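PDB 1Y6F: DNA alpha-glucosyltransferase from Enterobacteria phage T4, which is a phage-encoded glycosyltransferase of the GT-B fold, with two Rossmann-like domains facing a cleft, here holding uridine-5'-diphosphate-glucose and nucleic acid. Local coordinates for residues T209-F214 against Q295-N300; E235-S240 against A272-C277. All blocks are in the same frame, centred on the assembly; numbering follows the deposited sequence.

Contact 1: residues T209-F214 against Q295-N300; sequences TTWKGF and QLSKLN. With UPG (uridine-5'-diphosphate-glucose), chain E; nucleotides of chain A.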
loop_
_atom_site.group_PDB
_atom_site.type_symbol
_atom_site.label_atom_id
_atom_site.label_comp_id
_atom_site.label_asym_id
_atom_site.label_seq_id
_atom_site.Cartn_x
_atom_site.Cartn_y
_atom_site.Cartn_z
ATOM N N THR C 209 -5.791 10.024 -5.979
ATOM C CA THR C 209 -5.716 10.870 -4.799
ATOM C C THR C 209 -4.490 11.785 -4.917
ATOM O O THR C 209 -3.359 11.353 -5.154
ATOM C CB THR C 209 -5.671 10.055 -3.488
ATOM O OG1 THR C 209 -6.043 10.901 -2.391
ATOM C CG2 THR C 209 -4.282 9.514 -3.238
ATOM N N THR C 210 -4.747 13.071 -4.776
ATOM C CA THR C 210 -3.723 14.085 -4.887
ATOM C C THR C 210 -2.307 13.769 -4.387
ATOM O O THR C 210 -1.339 14.048 -5.092
ATOM C CB THR C 210 -4.223 15.370 -4.226
ATOM O OG1 THR C 210 -4.682 15.079 -2.896
ATOM C CG2 THR C 210 -5.373 15.952 -5.047
ATOM N N TRP C 211 -2.162 13.203 -3.192
ATOM C CA TRP C 211 -0.817 12.923 -2.691
ATOM C C TRP C 211 -0.133 11.760 -3.404
ATOM O O TRP C 211 1.035 11.454 -3.139
ATOM C CB TRP C 211 -0.817 12.686 -1.167
ATOM C CG TRP C 211 -1.804 11.669 -0.663
ATOM C CD1 TRP C 211 -3.133 11.867 -0.412
ATOM C CD2 TRP C 211 -1.534 10.303 -0.323
ATOM N NE1 TRP C 211 -3.704 10.712 0.070
ATOM C CE2 TRP C 211 -2.744 9.738 0.133
ATOM C CE3 TRP C 211 -0.386 9.504 -0.358
ATOM C CZ2 TRP C 211 -2.838 8.413 0.552
ATOM C CZ3 TRP C 211 -0.479 8.190 0.059
ATOM C CH2 TRP C 211 -1.699 7.656 0.509
ATOM N N LYS C 212 -0.858 11.129 -4.323
ATOM C CA LYS C 212 -0.327 10.006 -5.082
ATOM C C LYS C 212 0.421 10.489 -6.331
ATOM O O LYS C 212 0.786 9.695 -7.193
ATOM C CB LYS C 212 -1.469 9.083 -5.485
ATOM C CG LYS C 212 -1.282 7.636 -5.078
ATOM C CD LYS C 212 -1.390 7.427 -3.575
ATOM C CE LYS C 212 -1.097 5.964 -3.242
ATOM N NZ LYS C 212 -1.304 5.608 -1.820
ATOM N N GLY C 213 0.631 11.800 -6.416
ATOM C CA GLY C 213 1.341 12.401 -7.534
ATOM C C GLY C 213 0.940 12.044 -8.959
ATOM O O GLY C 213 1.812 11.940 -9.822
ATOM N N PHE C 214 -0.350 11.868 -9.237
ATOM C CA PHE C 214 -0.758 11.527 -10.601
ATOM C C PHE C 214 -0.612 12.722 -11.541
ATOM O O PHE C 214 -0.267 12.562 -12.710
ATOM C CB PHE C 214 -2.205 11.009 -10.647
ATOM C CG PHE C 214 -3.220 11.961 -10.081
ATOM C CD1 PHE C 214 -3.464 12.008 -8.713
ATOM C CD2 PHE C 214 -3.954 12.796 -10.919
ATOM C CE1 PHE C 214 -4.430 12.872 -8.185
ATOM C CE2 PHE C 214 -4.920 13.665 -10.403
ATOM C CZ PHE C 214 -5.158 13.702 -9.034
ATOM N N GLN C 295 5.944 5.923 -9.009
ATOM C CA GLN C 295 5.136 5.927 -7.795
ATOM C C GLN C 295 5.490 7.242 -7.136
ATOM O O GLN C 295 6.417 7.316 -6.332
ATOM C CB GLN C 295 5.530 4.740 -6.908
ATOM C CG GLN C 295 4.406 4.209 -6.021
ATOM C CD GLN C 295 4.245 5.002 -4.741
ATOM O OE1 GLN C 295 4.646 6.155 -4.660
ATOM N NE2 GLN C 295 3.642 4.385 -3.734
ATOM N N LEU C 296 4.755 8.288 -7.494
ATOM C CA LEU C 296 5.037 9.617 -6.977
ATOM C C LEU C 296 4.283 10.076 -5.739
ATOM O O LEU C 296 3.821 11.214 -5.683
ATOM C CB LEU C 296 4.856 10.643 -8.098
ATOM C CG LEU C 296 6.026 10.800 -9.079
ATOM C CD1 LEU C 296 6.537 9.444 -9.512
ATOM C CD2 LEU C 296 5.570 11.591 -10.288
ATOM N N SER C 297 4.170 9.208 -4.740
ATOM C CA SER C 297 3.489 9.591 -3.511
ATOM C C SER C 297 4.294 10.732 -2.910
ATOM O O SER C 297 5.494 10.600 -2.686
ATOM C CB SER C 297 3.439 8.419 -2.526
ATOM O OG SER C 297 2.578 7.393 -2.992
ATOM N N LYS C 298 3.637 11.853 -2.658
ATOM C CA LYS C 298 4.323 13.008 -2.094
ATOM C C LYS C 298 3.716 13.414 -0.755
ATOM O O LYS C 298 3.428 14.587 -0.506
ATOM C CB LYS C 298 4.277 14.175 -3.087
ATOM C CG LYS C 298 2.881 14.495 -3.598
ATOM C CD LYS C 298 2.925 15.508 -4.738
ATOM C CE LYS C 298 1.525 15.888 -5.202
ATOM N NZ LYS C 298 1.538 16.895 -6.309
ATOM N N LEU C 299 3.521 12.418 0.097
ATOM C CA LEU C 299 2.967 12.611 1.434
ATOM C C LEU C 299 3.786 13.680 2.173
ATOM O O LEU C 299 4.895 14.008 1.760
ATOM C CB LEU C 299 3.052 11.280 2.177
ATOM C CG LEU C 299 1.916 10.767 3.056
ATOM C CD1 LEU C 299 0.587 10.860 2.320
ATOM C CD2 LEU C 299 2.235 9.320 3.450
ATOM N N ASN C 300 3.266 14.214 3.271
ATOM C CA ASN C 300 4.015 15.234 4.001
ATOM C C ASN C 300 4.835 14.754 5.203
ATOM O O ASN C 300 4.424 13.863 5.938
ATOM C CB ASN C 300 3.084 16.350 4.451
ATOM C CG ASN C 300 3.815 17.410 5.236
ATOM O OD1 ASN C 300 4.216 17.188 6.382
ATOM N ND2 ASN C 300 4.018 18.568 4.617
HETATM N N1 UPG E . -3.522 -2.450 -6.092
HETATM C C2 UPG E . -4.096 -3.393 -6.918
HETATM N N3 UPG E . -5.051 -2.905 -7.771
HETATM C C4 UPG E . -5.471 -1.599 -7.884
HETATM C C5 UPG E . -4.807 -0.680 -7.016
HETATM C C6 UPG E . -3.875 -1.127 -6.172
HETATM O O2 UPG E . -3.778 -4.570 -6.900
HETATM O O4 UPG E . -6.388 -1.328 -8.653
HETATM C C1C UPG E . -2.549 -2.917 -5.099
HETATM C C2C UPG E . -1.142 -2.337 -5.209
HETATM O O2C UPG E . -0.372 -3.114 -6.097
HETATM C C3C UPG E . -0.665 -2.477 -3.765
HETATM C C4C UPG E . -1.924 -2.144 -2.977
HETATM O O4C UPG E . -3.031 -2.526 -3.832
HETATM O O3C UPG E . -0.286 -3.824 -3.504
HETATM C C5C UPG E . -2.071 -0.692 -2.586
HETATM O O5C UPG E . -1.250 -0.418 -1.461
HETATM P PA UPG E . -0.419 0.929 -1.326
HETATM O O1A UPG E . 0.119 0.935 0.049
HETATM O O2A UPG E . 0.520 1.012 -2.475
HETATM O O3A UPG E . -1.531 2.109 -1.509
HETATM P PB UPG E . -2.844 2.483 -0.615
HETATM O O1B UPG E . -2.880 3.954 -0.473
HETATM O O2B UPG E . -3.989 1.792 -1.241
HETATM O O3B UPG E . -2.520 1.829 0.806
HETATM C "C1'" UPG E . -2.876 2.366 2.126
HETATM C "C2'" UPG E . -2.161 3.660 2.521
HETATM C "C3'" UPG E . -0.654 3.403 2.412
HETATM C "C4'" UPG E . -0.252 2.251 3.352
HETATM C "C5'" UPG E . -1.140 1.006 3.131
HETATM C "C6'" UPG E . -0.958 -0.049 4.211
HETATM O "O2'" UPG E . -2.564 4.735 1.686
HETATM O "O3'" UPG E . 0.078 4.579 2.734
HETATM O "O4'" UPG E . 1.106 1.905 3.111
HETATM O "O5'" UPG E . -2.556 1.357 3.108
HETATM O "O6'" UPG E . -0.330 0.484 5.374
ATOM P P DC A 5 -2.818 16.142 0.486
ATOM O OP1 DC A 5 -1.783 15.723 1.484
ATOM O OP2 DC A 5 -2.570 15.951 -0.969
ATOM O "O5'" DC A 5 -4.235 15.496 0.832
ATOM C "C5'" DC A 5 -4.817 15.671 2.120
ATOM C "C4'" DC A 5 -6.192 15.047 2.160
ATOM O "O4'" DC A 5 -7.181 15.936 1.584
ATOM C "C3'" DC A 5 -6.307 13.724 1.402
ATOM O "O3'" DC A 5 -7.017 12.771 2.185
ATOM C "C2'" DC A 5 -7.126 14.083 0.174
ATOM C "C1'" DC A 5 -8.007 15.197 0.704
ATOM N N1 DC A 5 -8.527 16.115 -0.321
ATOM C C2 DC A 5 -9.891 16.400 -0.328
ATOM O O2 DC A 5 -10.609 15.882 0.535
ATOM N N3 DC A 5 -10.394 17.229 -1.274
ATOM C C4 DC A 5 -9.581 17.764 -2.191
ATOM N N4 DC A 5 -10.116 18.571 -3.109
ATOM C C5 DC A 5 -8.182 17.493 -2.206
ATOM C C6 DC A 5 -7.700 16.673 -1.257
#
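Trp211 and Lys298 are joined backbone to backbone: Lys298 N donates a fairly straight hydrogen bond to Trp211 O (2.7 Å, 161° at the hydrogen), and the same oxygen receives a CA-H...O contact from Ser297 CA at 3.1 Å. A second such contact runs the other way, from Gly213 CA to Leu296 O at 3.3 Å. Gly213 suits this tight seam because it has no side chain to hold the oxygen off, and its positive phi of 50° comes easily to glycine. The Trp211 indole is sandwiched. Leu299 CD1 lies over one face, though the closeness modelled there is doubtful, while Thr209 CG2 and Lys212 CD sit toward the rim of the opposite face. CH2, at the ring edge, meets O2' of uridine-5'-diphosphate-glucose in plane at 3.3 Å, and NE1 is hydrogen-bonded to a nucleic-acid phosphate.

Both loops follow neighbouring parallel strands, 201-205 and 290-295, and leave their carboxyl ends, where a Rossmann-like domain of a GT-B enzyme gathers its ligand-binding loops. Lys212 turns away from the seam and bends at chi2 (70°), carrying NZ to a hydrogen bond with the ligand's O1B at 2.7 Å and a salt bridge with Glu309. The other carboxylate oxygen of Glu309 bonds Ser297 OG, so one acidic residue links the lysine to the second loop. Gln295 OE1 accepts Ser297 N at 3.1 Å, a bond within the second loop.

The partly exposed flank is looser. Here Lys298, extended beyond CG, lays its aliphatic chain along the 3-10 turn, with CE 3.4 Å from Thr210 O. Beside it the small hydroxyl of Thr210 faces the nucleic acid, OG1 bonding OP2 of DC5 of chain A at 3.0 Å.

Contact 2: residues E235-S240 against A272-C277; sequences EGLERS and AQILDC. With UPG (uridine-5'-diphosphate-glucose), chain E; nucleotides of chain A.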
loop_
_atom_site.group_PDB
_atom_site.type_symbol
_atom_site.label_atom_id
_atom_site.label_comp_id
_atom_site.label_asym_id
_atom_site.label_seq_id
_atom_site.Cartn_x
_atom_site.Cartn_y
_atom_site.Cartn_z
ATOM N N GLU C 235 -1.755 2.971 -14.361
ATOM C CA GLU C 235 -2.669 1.955 -13.882
ATOM C C GLU C 235 -3.247 2.216 -12.507
ATOM O O GLU C 235 -2.527 2.578 -11.584
ATOM C CB GLU C 235 -1.980 0.599 -13.853
ATOM C CG GLU C 235 -1.494 0.122 -15.189
ATOM C CD GLU C 235 -1.185 -1.337 -15.141
ATOM O OE1 GLU C 235 -1.756 -2.000 -14.258
ATOM O OE2 GLU C 235 -0.397 -1.828 -15.969
ATOM N N GLY C 236 -4.557 2.019 -12.383
ATOM C CA GLY C 236 -5.211 2.179 -11.103
ATOM C C GLY C 236 -6.014 3.433 -10.860
ATOM O O GLY C 236 -6.447 3.669 -9.733
ATOM N N LEU C 237 -6.217 4.244 -11.889
ATOM C CA LEU C 237 -6.992 5.458 -11.706
ATOM C C LEU C 237 -8.464 5.144 -11.872
ATOM O O LEU C 237 -8.858 4.540 -12.868
ATOM C CB LEU C 237 -6.601 6.530 -12.726
ATOM C CG LEU C 237 -5.584 7.605 -12.337
ATOM C CD1 LEU C 237 -5.852 8.831 -13.184
ATOM C CD2 LEU C 237 -5.710 7.981 -10.875
ATOM N N GLU C 238 -9.271 5.527 -10.889
ATOM C CA GLU C 238 -10.707 5.301 -10.983
ATOM C C GLU C 238 -11.313 6.691 -11.014
ATOM O O GLU C 238 -10.715 7.642 -10.504
ATOM C CB GLU C 238 -11.230 4.493 -9.785
ATOM C CG GLU C 238 -11.304 5.228 -8.457
ATOM C CD GLU C 238 -9.963 5.750 -7.986
ATOM O OE1 GLU C 238 -8.952 5.041 -8.172
ATOM O OE2 GLU C 238 -9.922 6.864 -7.413
ATOM N N ARG C 239 -12.483 6.831 -11.624
ATOM C CA ARG C 239 -13.093 8.147 -11.699
ATOM C C ARG C 239 -13.872 8.511 -10.455
ATOM O O ARG C 239 -15.076 8.768 -10.480
ATOM C CB ARG C 239 -13.935 8.263 -12.962
ATOM C CG ARG C 239 -13.046 8.480 -14.187
ATOM C CD ARG C 239 -13.804 8.387 -15.494
ATOM N NE ARG C 239 -14.015 7.002 -15.887
ATOM C CZ ARG C 239 -14.597 6.630 -17.020
ATOM N NH1 ARG C 239 -15.030 7.545 -17.881
ATOM N NH2 ARG C 239 -14.744 5.343 -17.294
ATOM N N SER C 240 -13.125 8.530 -9.360
ATOM C CA SER C 240 -13.620 8.884 -8.043
ATOM C C SER C 240 -14.016 10.370 -8.174
ATOM O O SER C 240 -13.765 10.984 -9.213
ATOM C CB SER C 240 -12.469 8.690 -7.036
ATOM O OG SER C 240 -12.913 8.607 -5.692
ATOM N N ALA C 272 -1.683 9.912 -22.294
ATOM C CA ALA C 272 -1.518 8.993 -21.176
ATOM C C ALA C 272 -2.590 7.903 -21.280
ATOM O O ALA C 272 -3.772 8.215 -21.321
ATOM C CB ALA C 272 -1.662 9.756 -19.844
ATOM N N GLN C 273 -2.179 6.638 -21.351
ATOM C CA GLN C 273 -3.130 5.523 -21.421
ATOM C C GLN C 273 -3.518 5.125 -19.982
ATOM O O GLN C 273 -2.755 4.436 -19.311
ATOM C CB GLN C 273 -2.491 4.306 -22.103
ATOM C CG GLN C 273 -1.816 4.561 -23.445
ATOM C CD GLN C 273 -2.798 4.767 -24.582
ATOM O OE1 GLN C 273 -3.193 5.895 -24.879
ATOM N NE2 GLN C 273 -3.207 3.671 -25.218
ATOM N N ILE C 274 -4.699 5.544 -19.524
ATOM C CA ILE C 274 -5.162 5.254 -18.167
ATOM C C ILE C 274 -5.933 3.938 -17.989
ATOM O O ILE C 274 -6.937 3.719 -18.657
ATOM C CB ILE C 274 -6.075 6.392 -17.661
ATOM C CG1 ILE C 274 -5.391 7.735 -17.861
ATOM C CG2 ILE C 274 -6.387 6.202 -16.187
ATOM C CD1 ILE C 274 -4.025 7.811 -17.222
ATOM N N LEU C 275 -5.469 3.073 -17.084
ATOM C CA LEU C 275 -6.150 1.799 -16.801
ATOM C C LEU C 275 -6.979 1.970 -15.520
ATOM O O LEU C 275 -6.482 2.451 -14.504
ATOM C CB LEU C 275 -5.142 0.651 -16.636
ATOM C CG LEU C 275 -5.682 -0.762 -16.349
ATOM C CD1 LEU C 275 -6.732 -1.176 -17.375
ATOM C CD2 LEU C 275 -4.526 -1.750 -16.367
ATOM N N ASP C 276 -8.248 1.578 -15.601
ATOM C CA ASP C 276 -9.219 1.702 -14.511
ATOM C C ASP C 276 -8.737 1.293 -13.126
ATOM O O ASP C 276 -8.511 2.135 -12.258
ATOM C CB ASP C 276 -10.478 0.893 -14.851
ATOM C CG ASP C 276 -11.618 1.148 -13.882
ATOM O OD1 ASP C 276 -12.650 0.448 -13.981
ATOM O OD2 ASP C 276 -11.488 2.053 -13.024
ATOM N N CYS C 277 -8.638 -0.015 -12.927
ATOM C CA CYS C 277 -8.193 -0.613 -11.678
ATOM C C CYS C 277 -7.495 -1.881 -12.137
ATOM O O CYS C 277 -7.695 -2.321 -13.262
ATOM C CB CYS C 277 -9.387 -0.959 -10.775
ATOM S SG CYS C 277 -10.113 -2.594 -11.047
HETATM N N1 UPG E . -3.522 -2.450 -6.092
HETATM C C2 UPG E . -4.096 -3.393 -6.918
HETATM N N3 UPG E . -5.051 -2.905 -7.771
HETATM C C4 UPG E . -5.471 -1.599 -7.884
HETATM C C5 UPG E . -4.807 -0.680 -7.016
HETATM C C6 UPG E . -3.875 -1.127 -6.172
HETATM O O2 UPG E . -3.778 -4.570 -6.900
HETATM O O4 UPG E . -6.388 -1.328 -8.653
HETATM C C1C UPG E . -2.549 -2.917 -5.099
HETATM C C2C UPG E . -1.142 -2.337 -5.209
HETATM O O2C UPG E . -0.372 -3.114 -6.097
HETATM C C3C UPG E . -0.665 -2.477 -3.765
HETATM C C4C UPG E . -1.924 -2.144 -2.977
HETATM O O4C UPG E . -3.031 -2.526 -3.832
HETATM O O3C UPG E . -0.286 -3.824 -3.504
HETATM C C5C UPG E . -2.071 -0.692 -2.586
HETATM O O5C UPG E . -1.250 -0.418 -1.461
HETATM P PA UPG E . -0.419 0.929 -1.326
HETATM O O1A UPG E . 0.119 0.935 0.049
HETATM O O2A UPG E . 0.520 1.012 -2.475
HETATM O O3A UPG E . -1.531 2.109 -1.509
HETATM P PB UPG E . -2.844 2.483 -0.615
HETATM O O1B UPG E . -2.880 3.954 -0.473
HETATM O O2B UPG E . -3.989 1.792 -1.241
HETATM O O3B UPG E . -2.520 1.829 0.806
HETATM C "C1'" UPG E . -2.876 2.366 2.126
HETATM C "C2'" UPG E . -2.161 3.660 2.521
HETATM C "C3'" UPG E . -0.654 3.403 2.412
HETATM C "C4'" UPG E . -0.252 2.251 3.352
HETATM C "C5'" UPG E . -1.140 1.006 3.131
HETATM C "C6'" UPG E . -0.958 -0.049 4.211
HETATM O "O2'" UPG E . -2.564 4.735 1.686
HETATM O "O3'" UPG E . 0.078 4.579 2.734
HETATM O "O4'" UPG E . 1.106 1.905 3.111
HETATM O "O5'" UPG E . -2.556 1.357 3.108
HETATM O "O6'" UPG E . -0.330 0.484 5.374
ATOM P P DA A 8 -13.080 3.887 -3.037
ATOM O OP1 DA A 8 -13.154 3.704 -1.562
ATOM O OP2 DA A 8 -13.577 2.809 -3.935
ATOM O "O5'" DA A 8 -13.827 5.245 -3.416
ATOM C "C5'" DA A 8 -14.127 5.568 -4.777
ATOM C "C4'" DA A 8 -15.534 6.109 -4.888
ATOM O "O4'" DA A 8 -15.764 6.645 -6.214
ATOM C "C3'" DA A 8 -16.638 5.076 -4.661
ATOM O "O3'" DA A 8 -17.726 5.684 -3.957
ATOM C "C2'" DA A 8 -17.065 4.708 -6.071
ATOM C "C1'" DA A 8 -16.922 6.042 -6.778
ATOM N N9 DA A 8 -16.743 5.971 -8.232
ATOM C C8 DA A 8 -15.804 5.266 -8.952
ATOM N N7 DA A 8 -15.901 5.428 -10.254
ATOM C C5 DA A 8 -16.979 6.295 -10.399
ATOM C C6 DA A 8 -17.587 6.867 -11.531
ATOM N N6 DA A 8 -17.182 6.643 -12.784
ATOM N N1 DA A 8 -18.638 7.692 -11.331
ATOM C C2 DA A 8 -19.044 7.922 -10.072
ATOM N N3 DA A 8 -18.554 7.449 -8.928
ATOM C C4 DA A 8 -17.510 6.633 -9.163
HETATM O O HOH W 1 -13.825 4.425 -12.004
#
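Glu235 and Leu275 form a parallel beta bridge where strands 231-235 and 272-275 run side by side in a Rossmann-like sheet of this GT-B fold, and their side chains lie alongside each other on the same face. With CG anti to the backbone N (chi1 -179°), Leu275 brings CD2 to 3.8 Å from Glu235 CG and 3.5 Å from Glu235 OE1. The leucine thus covers the glutamate's flank, while OE2 is held by salt bridges to Arg203 and Arg286, a pair of cations that should favour the charged carboxylate in this buried spot.

Leu237 and Ile274 meet differently: their side chains cross at a slant, with Leu237 CB 3.5 Å from the branch methyl CG2 of Ile274. A beta-branched residue suits the extended backbone of the strand, and as an apolar one Ile274 also packs on Tyr253, Tyr255 and Phe218.

Just past the bridge the ladder ends in two bonds to one carbonyl: Leu275 O accepts Gly236 N at 2.9 Å, a bond bent to 143° at the hydrogen, and more weakly Leu237 N at 3.2 Å. Gly236 fits here because at its phi of 103° a side chain would press on the carbonyl oxygen of Glu235.

Farther out, the acidic groups of Glu238 and Asp276 do not touch, and each has its own partner: the former a salt bridge with Arg49, OD2 of the latter a hydrogen bond with the Tyr255 hydroxyl. A water held by Arg239 N at 2.8 Å reaches Asp276 OD2 only weakly. At the ligand side, Cys277 CA lies 3.6 Å from O4 of the uracil ring of uridine-5'-diphosphate-glucose.

Overall arrangement
Both contacts belong to the same seven-stranded parallel sheet, at the carboxyl ends of its strands. Their centres are about 15 Å apart and their nearest atoms about 5 Å, without touching. Along the chain the order is 209-214, 235-240, 272-277, 295-300, so both segments of contact 2 fall between those of contact 1. Strand 231-235 separates 272-275 from 201-205, which in turn neighbours 290-295; helix 214-225 starts at the end of 209-214 and packs on strand 272-275. The ligand spans the two: contact 1 meets its diphosphate and glucose, contact 2 its uracil. Each also meets nucleic acid, placing both beside the cleft between the domains.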